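Local atomic coordinates of 2,4-dihydroxyhept-2-ene-1,7-dioic acid aldolase (Kordia algicida OT-1, PDB entry 6BDD), a protein that binds heme and probably senses nitric oxide or oxygen as a member of the H-NOX family. Residues T69-F74 against L144-K149; P83-T88 against N101-E106; A158-E163 against V172-N177. All coordinates share one frame; numbering follows the deposited sequence.

Interaction 1. Residues T69-F74 against L144-K149; sequences TYAEHF and LGLMNK. With HEM (protoporphyrin IX containing Fe), chain B.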
# COMPACT_ATOMS: atom_id res chain seq x y z
N THR A 69 -3.78 0.75 -7.71
CA THR A 69 -4.98 -0.07 -7.85
C THR A 69 -4.93 -1.29 -6.94
O THR A 69 -5.93 -1.65 -6.32
CB THR A 69 -5.15 -0.50 -9.31
OG1 THR A 69 -5.26 0.66 -10.15
CG2 THR A 69 -6.39 -1.36 -9.48
N TYR A 70 -3.76 -1.92 -6.83
CA TYR A 70 -3.62 -3.07 -5.94
C TYR A 70 -3.81 -2.66 -4.49
O TYR A 70 -4.44 -3.38 -3.70
CB TYR A 70 -2.26 -3.74 -6.14
CG TYR A 70 -1.94 -4.79 -5.10
CD1 TYR A 70 -2.85 -5.80 -4.80
CD2 TYR A 70 -0.73 -4.77 -4.42
CE1 TYR A 70 -2.56 -6.76 -3.85
CE2 TYR A 70 -0.43 -5.73 -3.47
CZ TYR A 70 -1.35 -6.72 -3.19
OH TYR A 70 -1.07 -7.68 -2.25
N ALA A 71 -3.26 -1.50 -4.10
CA ALA A 71 -3.40 -1.04 -2.73
C ALA A 71 -4.85 -0.76 -2.37
O ALA A 71 -5.30 -1.08 -1.27
CB ALA A 71 -2.55 0.21 -2.51
N GLU A 72 -5.60 -0.16 -3.30
CA GLU A 72 -7.01 0.11 -3.04
C GLU A 72 -7.80 -1.19 -2.88
O GLU A 72 -8.79 -1.22 -2.13
CB GLU A 72 -7.60 0.96 -4.17
CG GLU A 72 -7.01 2.36 -4.24
CD GLU A 72 -7.84 3.31 -5.09
OE1 GLU A 72 -8.71 2.82 -5.84
OE2 GLU A 72 -7.62 4.53 -5.00
N HIS A 73 -7.38 -2.26 -3.55
CA HIS A 73 -8.02 -3.55 -3.33
C HIS A 73 -7.52 -4.21 -2.04
O HIS A 73 -8.30 -4.86 -1.34
CB HIS A 73 -7.76 -4.48 -4.52
CG HIS A 73 -8.15 -5.90 -4.27
ND1 HIS A 73 -9.47 -6.30 -4.11
CD2 HIS A 73 -7.41 -7.02 -4.13
CE1 HIS A 73 -9.51 -7.60 -3.90
NE2 HIS A 73 -8.27 -8.06 -3.91
N PHE A 74 -6.24 -4.04 -1.72
CA PHE A 74 -5.69 -4.65 -0.52
C PHE A 74 -6.27 -4.07 0.76
O PHE A 74 -6.24 -4.74 1.80
CB PHE A 74 -4.16 -4.52 -0.51
CG PHE A 74 -3.49 -5.36 0.54
CD1 PHE A 74 -3.25 -6.70 0.32
CD2 PHE A 74 -3.10 -4.80 1.75
CE1 PHE A 74 -2.64 -7.48 1.29
CE2 PHE A 74 -2.48 -5.57 2.72
CZ PHE A 74 -2.25 -6.91 2.49
N LEU A 144 -0.43 5.47 -1.03
CA LEU A 144 -1.47 6.38 -1.51
C LEU A 144 -2.80 5.66 -1.68
O LEU A 144 -3.86 6.22 -1.36
CB LEU A 144 -1.03 7.04 -2.82
CG LEU A 144 -2.06 7.93 -3.52
CD1 LEU A 144 -2.48 9.07 -2.61
CD2 LEU A 144 -1.50 8.47 -4.83
N GLY A 145 -2.77 4.43 -2.19
CA GLY A 145 -4.00 3.67 -2.34
C GLY A 145 -4.64 3.34 -1.01
O GLY A 145 -5.87 3.39 -0.87
N LEU A 146 -3.83 2.99 -0.01
CA LEU A 146 -4.37 2.74 1.33
C LEU A 146 -4.91 4.02 1.96
O LEU A 146 -5.89 3.97 2.70
CB LEU A 146 -3.31 2.11 2.22
CG LEU A 146 -2.74 0.76 1.75
CD1 LEU A 146 -1.66 0.28 2.70
CD2 LEU A 146 -3.84 -0.27 1.61
N MET A 147 -4.27 5.16 1.68
CA MET A 147 -4.80 6.44 2.15
C MET A 147 -6.16 6.74 1.53
O MET A 147 -7.08 7.20 2.22
CB MET A 147 -3.82 7.57 1.84
CG MET A 147 -2.65 7.66 2.80
SD MET A 147 -1.39 8.85 2.30
CE MET A 147 -0.00 8.32 3.30
N ASN A 148 -6.29 6.50 0.22
CA ASN A 148 -7.56 6.76 -0.45
C ASN A 148 -8.69 5.95 0.17
O ASN A 148 -9.76 6.49 0.48
CB ASN A 148 -7.44 6.43 -1.94
CG ASN A 148 -6.55 7.41 -2.68
OD1 ASN A 148 -6.22 8.48 -2.17
ND2 ASN A 148 -6.15 7.04 -3.90
N LYS A 149 -8.46 4.65 0.38
CA LYS A 149 -9.50 3.80 0.96
C LYS A 149 -9.68 4.03 2.45
O LYS A 149 -10.73 3.68 2.99
CB LYS A 149 -9.18 2.33 0.68
CG LYS A 149 -9.38 1.93 -0.77
CD LYS A 149 -10.82 2.15 -1.21
CE LYS A 149 -10.97 2.00 -2.71
NZ LYS A 149 -12.37 2.21 -3.15
CHA HEM B . 3.16 -2.62 4.17
CHB HEM B . -0.19 -4.01 7.36
CHC HEM B . -2.21 0.37 7.23
CHD HEM B . 1.47 1.88 4.52
C1A HEM B . 2.37 -3.39 4.98
C2A HEM B . 2.44 -4.83 5.10
C3A HEM B . 1.51 -5.21 5.98
C4A HEM B . 0.83 -4.02 6.45
CMA HEM B . 1.23 -6.66 6.42
CAA HEM B . 3.41 -5.76 4.35
CBA HEM B . 4.71 -5.88 5.14
CGA HEM B . 5.60 -6.90 4.49
O1A HEM B . 6.69 -7.20 5.05
O2A HEM B . 5.22 -7.43 3.41
C1B HEM B . -1.05 -2.96 7.55
C2B HEM B . -2.29 -3.02 8.30
C3B HEM B . -2.85 -1.80 8.26
C4B HEM B . -1.97 -0.95 7.49
CMB HEM B . -2.81 -4.30 9.00
CAB HEM B . -4.17 -1.28 8.89
CBB HEM B . -4.94 -1.96 9.75
C1C HEM B . -1.41 1.14 6.42
C2C HEM B . -1.74 2.46 5.94
C3C HEM B . -0.71 2.88 5.18
C4C HEM B . 0.28 1.83 5.18
CMC HEM B . -3.06 3.19 6.28
CAC HEM B . -0.49 4.20 4.41
CBC HEM B . -1.31 5.25 4.50
C1D HEM B . 2.15 0.78 4.09
C2D HEM B . 3.03 0.73 2.95
C3D HEM B . 3.50 -0.50 2.84
C4D HEM B . 2.93 -1.29 3.92
CMD HEM B . 3.36 1.92 2.02
CAD HEM B . 4.48 -0.99 1.75
CBD HEM B . 5.85 -1.30 2.35
CGD HEM B . 6.80 -0.16 2.11
O1D HEM B . 6.36 0.90 1.59
O2D HEM B . 8.01 -0.30 2.44
NA HEM B . 1.37 -2.91 5.82
NB HEM B . -0.87 -1.68 7.06
NC HEM B . -0.17 0.76 5.94
ND HEM B . 2.09 -0.48 4.68
FE HEM B . 0.71 -1.03 6.02
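Ala71 packs on Gly145 where segments 69-74 and 144-149 of two helices lie against each other. The segments cross at -44°, and their axes approach to 7.3 Å. Ala71 CB lies 3.8 Å from Gly145 CA. Gly145 has no side chain, and this lets the backbones come close. Leu146 extends this tight side. Its CG stands beside the backbone N, anti to the carbonyl carbon (chi1 -60°); this torsion, with an extended chi2, puts CD2 on Ala71 and CD1 on the heme. CD2 reaches Ala71 O at 3.3 Å. CD1 lies 3.5 Å from heme C4C, on the distal side of the porphyrin, across from His104. Next to it, Met147 CG meets the heme vinyl carbon CBC at 3.2 Å.

The other side is looser and partly open to solvent. Asn148 ND2 donates to Glu72 OE2 at 3.1 Å, and the bond is nearly straight, at 163°. The acceptor lies close to the amide plane, although the carboxylate and amide planes are steeply inclined to each other. Lys149 passes across Glu72 at about a right angle, with its CE 3.8 Å from Glu72 CB. Its NZ stays 4.6 Å from Glu72 OE1, too far for a salt bridge, and pairs with Glu152 instead. Shape fit thus fixes the heme side, while one hydrogen bond, perhaps with a weak attraction between Glu72 and Lys149, ties the helices on the solvent side.

Interaction 2. Residues P83-T88 against N101-E106; sequences PGLLAT and NHIHVE. With HEM (protoporphyrin IX containing Fe), chain B.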
# COMPACT_ATOMS: atom_id res chain seq x y z
N PRO A 83 -10.68 -6.02 11.45
CA PRO A 83 -11.68 -4.98 11.67
C PRO A 83 -11.57 -4.32 13.04
O PRO A 83 -11.89 -3.14 13.17
CB PRO A 83 -13.01 -5.72 11.51
CG PRO A 83 -12.69 -7.12 11.90
CD PRO A 83 -11.28 -7.37 11.44
N GLY A 84 -11.12 -5.06 14.06
CA GLY A 84 -10.97 -4.47 15.38
C GLY A 84 -9.92 -3.38 15.42
O GLY A 84 -10.07 -2.41 16.16
N LEU A 85 -8.85 -3.53 14.64
CA LEU A 85 -7.85 -2.48 14.56
C LEU A 85 -8.41 -1.22 13.90
O LEU A 85 -8.15 -0.10 14.35
CB LEU A 85 -6.62 -2.99 13.80
CG LEU A 85 -5.41 -2.05 13.73
CD1 LEU A 85 -5.05 -1.54 15.11
CD2 LEU A 85 -4.23 -2.76 13.09
N LEU A 86 -9.18 -1.39 12.82
CA LEU A 86 -9.79 -0.24 12.16
C LEU A 86 -10.87 0.39 13.03
O LEU A 86 -11.09 1.61 12.96
CB LEU A 86 -10.38 -0.66 10.81
CG LEU A 86 -9.50 -0.44 9.59
CD1 LEU A 86 -8.42 -1.51 9.52
CD2 LEU A 86 -10.33 -0.43 8.32
N ALA A 87 -11.56 -0.41 13.85
CA ALA A 87 -12.60 0.11 14.72
C ALA A 87 -12.05 1.00 15.83
O ALA A 87 -12.83 1.68 16.50
CB ALA A 87 -13.40 -1.04 15.33
N THR A 88 -10.73 1.00 16.05
CA THR A 88 -10.14 1.86 17.07
C THR A 88 -10.26 3.33 16.70
O THR A 88 -10.31 4.19 17.58
CB THR A 88 -8.68 1.48 17.29
OG1 THR A 88 -8.55 0.06 17.37
CG2 THR A 88 -8.15 2.11 18.58
N ASN A 101 3.22 4.91 15.02
CA ASN A 101 3.30 4.64 16.45
C ASN A 101 2.27 3.63 16.94
O ASN A 101 2.30 3.27 18.12
CB ASN A 101 3.15 5.95 17.25
CG ASN A 101 1.87 6.70 16.92
OD1 ASN A 101 0.94 6.15 16.33
ND2 ASN A 101 1.82 7.97 17.30
N HIS A 102 1.37 3.15 16.08
CA HIS A 102 0.38 2.18 16.54
C HIS A 102 0.08 1.10 15.51
O HIS A 102 0.25 -0.09 15.80
CB HIS A 102 -0.93 2.89 16.91
CG HIS A 102 -1.99 1.96 17.40
ND1 HIS A 102 -3.24 1.88 16.82
CD2 HIS A 102 -2.00 1.07 18.42
CE1 HIS A 102 -3.97 0.98 17.46
NE2 HIS A 102 -3.23 0.47 18.43
N ILE A 103 -0.37 1.49 14.32
CA ILE A 103 -0.85 0.52 13.34
C ILE A 103 0.27 -0.44 12.94
O ILE A 103 0.18 -1.65 13.18
CB ILE A 103 -1.43 1.23 12.11
CG1 ILE A 103 -2.71 1.98 12.49
CG2 ILE A 103 -1.71 0.24 10.99
CD1 ILE A 103 -3.38 2.68 11.32
N HIS A 104 1.33 0.08 12.34
CA HIS A 104 2.44 -0.78 11.93
C HIS A 104 3.25 -1.29 13.11
O HIS A 104 4.07 -2.19 12.93
CB HIS A 104 3.33 -0.04 10.93
CG HIS A 104 2.82 -0.07 9.52
ND1 HIS A 104 3.27 0.78 8.54
CD2 HIS A 104 1.88 -0.85 8.93
CE1 HIS A 104 2.64 0.52 7.41
NE2 HIS A 104 1.79 -0.46 7.62
N VAL A 105 3.03 -0.74 14.31
CA VAL A 105 3.57 -1.36 15.52
C VAL A 105 2.86 -2.69 15.77
O VAL A 105 3.50 -3.71 16.06
CB VAL A 105 3.43 -0.41 16.72
CG1 VAL A 105 3.56 -1.18 18.03
CG2 VAL A 105 4.47 0.69 16.64
N GLU A 106 1.53 -2.70 15.65
CA GLU A 106 0.78 -3.94 15.79
C GLU A 106 1.10 -4.93 14.68
O GLU A 106 1.11 -6.14 14.92
CB GLU A 106 -0.72 -3.65 15.81
CG GLU A 106 -1.18 -2.82 17.00
CD GLU A 106 -1.06 -3.56 18.31
OE1 GLU A 106 -1.43 -4.75 18.36
OE2 GLU A 106 -0.58 -2.96 19.30
CHA HEM B . 3.16 -2.62 4.17
CHB HEM B . -0.19 -4.01 7.36
CHC HEM B . -2.21 0.37 7.23
CHD HEM B . 1.47 1.88 4.52
C1A HEM B . 2.37 -3.39 4.98
C2A HEM B . 2.44 -4.83 5.10
C3A HEM B . 1.51 -5.21 5.98
C4A HEM B . 0.83 -4.02 6.45
CMA HEM B . 1.23 -6.66 6.42
CAA HEM B . 3.41 -5.76 4.35
CBA HEM B . 4.71 -5.88 5.14
CGA HEM B . 5.60 -6.90 4.49
O1A HEM B . 6.69 -7.20 5.05
O2A HEM B . 5.22 -7.43 3.41
C1B HEM B . -1.05 -2.96 7.55
C2B HEM B . -2.29 -3.02 8.30
C3B HEM B . -2.85 -1.80 8.26
C4B HEM B . -1.97 -0.95 7.49
CMB HEM B . -2.81 -4.30 9.00
CAB HEM B . -4.17 -1.28 8.89
CBB HEM B . -4.94 -1.96 9.75
C1C HEM B . -1.41 1.14 6.42
C2C HEM B . -1.74 2.46 5.94
C3C HEM B . -0.71 2.88 5.18
C4C HEM B . 0.28 1.83 5.18
CMC HEM B . -3.06 3.19 6.28
CAC HEM B . -0.49 4.20 4.41
CBC HEM B . -1.31 5.25 4.50
C1D HEM B . 2.15 0.78 4.09
C2D HEM B . 3.03 0.73 2.95
C3D HEM B . 3.50 -0.50 2.84
C4D HEM B . 2.93 -1.29 3.92
CMD HEM B . 3.36 1.92 2.02
CAD HEM B . 4.48 -0.99 1.75
CBD HEM B . 5.85 -1.30 2.35
CGD HEM B . 6.80 -0.16 2.11
O1D HEM B . 6.36 0.90 1.59
O2D HEM B . 8.01 -0.30 2.44
NA HEM B . 1.37 -2.91 5.82
NB HEM B . -0.87 -1.68 7.06
NC HEM B . -0.17 0.76 5.94
ND HEM B . 2.09 -0.48 4.68
FE HEM B . 0.71 -1.03 6.02
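The proximal wall of the heme pocket contains this contact, in which Leu85 of helix 83-86 meets His102 and Ile103 of helix 99-110. Leu85 does most of the touching. Its CG lies anti to the backbone N (chi1 -175°), and the branch reaches across to the other helix. CD1 comes to 3.6 Å from His102 CE1, approaching the imidazole obliquely. The leucine and the histidine run antiparallel, one passing the other. CD2 turns toward Ile103 CG2, at 4.4 Å, and also packs on the heme vinyl carbon CBB at 3.5 Å. Leu86 CD1 touches the same vinyl carbon.

Ile103 CG2 packs on the base of that vinyl group, 3.6 Å from heme CAB, on the side of the porphyrin where His104 binds. The vinyl is held by apolar atoms from both segments. Toward solvent, Thr88 CG2 comes no nearer than 4.5 Å to His102 CE1. The polar ends look outward: His102 ND1 is hydrogen-bonded to Tyr89 OH, and Glu106 forms a salt bridge with Lys109.

No hydrogen bond joins the two segments, and the buried surface is small. Helix 99-110 is tied to the cofactor by His104, whose NE2 binds the heme iron at 2.0 Å. A helix that carries the axial histidine, with apolar neighbours lining the porphyrin beside it, is typical of the proximal side of the H-NOX heme fold.

Interaction 3. Residues A158-E163 against V172-N177; sequences AEIILE and VKFIIN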
# COMPACT_ATOMS: atom_id res chain seq x y z
N ALA A 158 -10.15 12.96 0.11
CA ALA A 158 -9.07 13.89 0.37
C ALA A 158 -8.24 14.11 -0.88
O ALA A 158 -8.12 13.22 -1.73
CB ALA A 158 -8.17 13.40 1.51
N GLU A 159 -7.69 15.32 -1.00
CA GLU A 159 -6.67 15.61 -1.99
C GLU A 159 -5.31 15.29 -1.37
O GLU A 159 -4.96 15.84 -0.32
CB GLU A 159 -6.73 17.07 -2.43
CG GLU A 159 -5.45 17.59 -3.06
CD GLU A 159 -5.36 19.10 -3.05
OE1 GLU A 159 -5.16 19.69 -1.97
OE2 GLU A 159 -5.49 19.71 -4.14
N ILE A 160 -4.56 14.40 -2.01
CA ILE A 160 -3.27 13.95 -1.49
C ILE A 160 -2.21 14.24 -2.54
O ILE A 160 -2.25 13.66 -3.64
CB ILE A 160 -3.30 12.46 -1.12
CG1 ILE A 160 -4.47 12.17 -0.18
CG2 ILE A 160 -1.98 12.04 -0.48
CD1 ILE A 160 -4.62 10.71 0.19
N ILE A 161 -1.28 15.13 -2.21
CA ILE A 161 -0.21 15.53 -3.11
C ILE A 161 1.08 14.85 -2.67
O ILE A 161 1.41 14.85 -1.47
CB ILE A 161 -0.05 17.06 -3.14
CG1 ILE A 161 -1.34 17.72 -3.64
CG2 ILE A 161 1.14 17.47 -4.00
CD1 ILE A 161 -1.40 19.21 -3.39
N LEU A 162 1.81 14.28 -3.62
CA LEU A 162 3.06 13.58 -3.35
C LEU A 162 4.21 14.40 -3.91
O LEU A 162 4.22 14.74 -5.10
CB LEU A 162 3.05 12.18 -3.96
CG LEU A 162 2.43 11.05 -3.14
CD1 LEU A 162 0.92 11.23 -3.01
CD2 LEU A 162 2.76 9.70 -3.75
N GLU A 163 5.17 14.73 -3.05
CA GLU A 163 6.38 15.45 -3.44
C GLU A 163 7.58 14.56 -3.15
O GLU A 163 7.89 14.29 -1.98
CB GLU A 163 6.50 16.78 -2.71
CG GLU A 163 5.39 17.78 -3.03
CD GLU A 163 5.61 19.13 -2.38
OE1 GLU A 163 6.61 19.27 -1.63
OE2 GLU A 163 4.80 20.04 -2.60
N VAL A 172 9.30 10.49 0.23
CA VAL A 172 8.21 11.22 -0.39
C VAL A 172 7.45 11.98 0.68
O VAL A 172 7.08 11.41 1.72
CB VAL A 172 7.26 10.28 -1.16
CG1 VAL A 172 6.10 11.07 -1.75
CG2 VAL A 172 8.01 9.53 -2.24
N LYS A 173 7.21 13.27 0.44
CA LYS A 173 6.39 14.09 1.33
C LYS A 173 4.93 13.98 0.90
O LYS A 173 4.59 14.31 -0.24
CB LYS A 173 6.86 15.54 1.31
CG LYS A 173 5.93 16.49 2.06
CD LYS A 173 6.21 17.94 1.69
CE LYS A 173 7.01 18.64 2.77
NZ LYS A 173 6.72 20.11 2.81
N PHE A 174 4.08 13.52 1.81
CA PHE A 174 2.65 13.40 1.57
C PHE A 174 1.95 14.63 2.16
O PHE A 174 2.04 14.88 3.36
CB PHE A 174 2.09 12.13 2.20
CG PHE A 174 2.28 10.90 1.37
CD1 PHE A 174 3.51 10.25 1.33
CD2 PHE A 174 1.23 10.37 0.63
CE1 PHE A 174 3.68 9.11 0.56
CE2 PHE A 174 1.40 9.23 -0.13
CZ PHE A 174 2.62 8.60 -0.17
N ILE A 175 1.26 15.38 1.31
CA ILE A 175 0.44 16.51 1.74
C ILE A 175 -1.02 16.10 1.57
O ILE A 175 -1.52 15.99 0.45
CB ILE A 175 0.76 17.78 0.94
CG1 ILE A 175 2.21 18.20 1.16
CG2 ILE A 175 -0.18 18.91 1.35
CD1 ILE A 175 3.02 18.29 -0.11
N ILE A 176 -1.69 15.86 2.70
CA ILE A 176 -3.05 15.33 2.71
C ILE A 176 -3.99 16.43 3.18
O ILE A 176 -3.77 17.04 4.23
CB ILE A 176 -3.15 14.09 3.61
CG1 ILE A 176 -2.13 13.03 3.17
CG2 ILE A 176 -4.56 13.52 3.58
CD1 ILE A 176 -1.79 12.03 4.25
N ASN A 177 -5.05 16.67 2.41
CA ASN A 177 -6.06 17.67 2.74
C ASN A 177 -7.43 17.04 2.54
O ASN A 177 -7.83 16.76 1.40
CB ASN A 177 -5.91 18.92 1.87
CG ASN A 177 -4.66 19.71 2.20
OD1 ASN A 177 -3.77 19.87 1.36
ND2 ASN A 177 -4.59 20.22 3.42
O HOH W 1 6.00 21.30 0.21
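Leu162 and Phe174 run alongside each other in the same sense, on the face of the sheet turned to helix 140-153. Leu162 CG sits over one face of the Phe174 ring, 4.0 Å from the centroid and 23° off the normal, in a CH-pi contact offset toward the rim. Leu162 CD1 reaches Phe174 CE2 at 3.5 Å, and Leu162 CG also lies 3.9 Å from Val172 CG1. Phe174 CG stands anti to the carbonyl carbon (chi1 -82°), which leans the ring toward the neighbouring strand. Ile160 CG2 lies at the edge of the ring, 3.8 Å from Phe174 CD2, and also packs on Ile176 CG1. Replacing Leu162 by alanine would probably uncover that ring face, open a gap beside Val172 CG1 and let the phenyl group shift.

Strands 158-164 and 171-178 form an antiparallel beta hairpin; 158-164 is an edge strand of the four-stranded sheet. Backbone hydrogen bonds run both ways in the pairs Glu159-Asn177, Ile161-Ile175 and Glu163-Lys173. Val172, Phe174 and Ile176 are bonded by their backbones to strand 128-134.

The opposite face carries Glu163 and Lys173, alongside each other. Glu163 OE1 is 4.5 Å from Lys173 NZ, longer than a salt bridge. A water spans the gap, donating to Glu163 OE1 at 2.8 Å and accepting from Lys173 NZ at 2.9 Å. Glu163 passes over Ile175 at a slant, with Ile175 CD1 packed against its carboxylate.

In the fold
Interactions 1 and 2 border the same heme from its two sides. Their centres are about 17 Å apart and they do not touch. Interaction 2 is nested along the chain inside the loop closed by interaction 1, and interaction 3 follows both. The centres of interactions 1 and 3 are about 14 Å apart, and here there is direct packing: helix 140-153 lies on the sheet, with Met147 against Phe174 and Leu144 against Ile160. Interactions 2 and 3 stay about 11 Å apart at their nearest atoms. Helix 140-153 packs on both sheet and heme, and the helix with His104 meets the heme's other face. The cofactor is enclosed between distant parts of the chain.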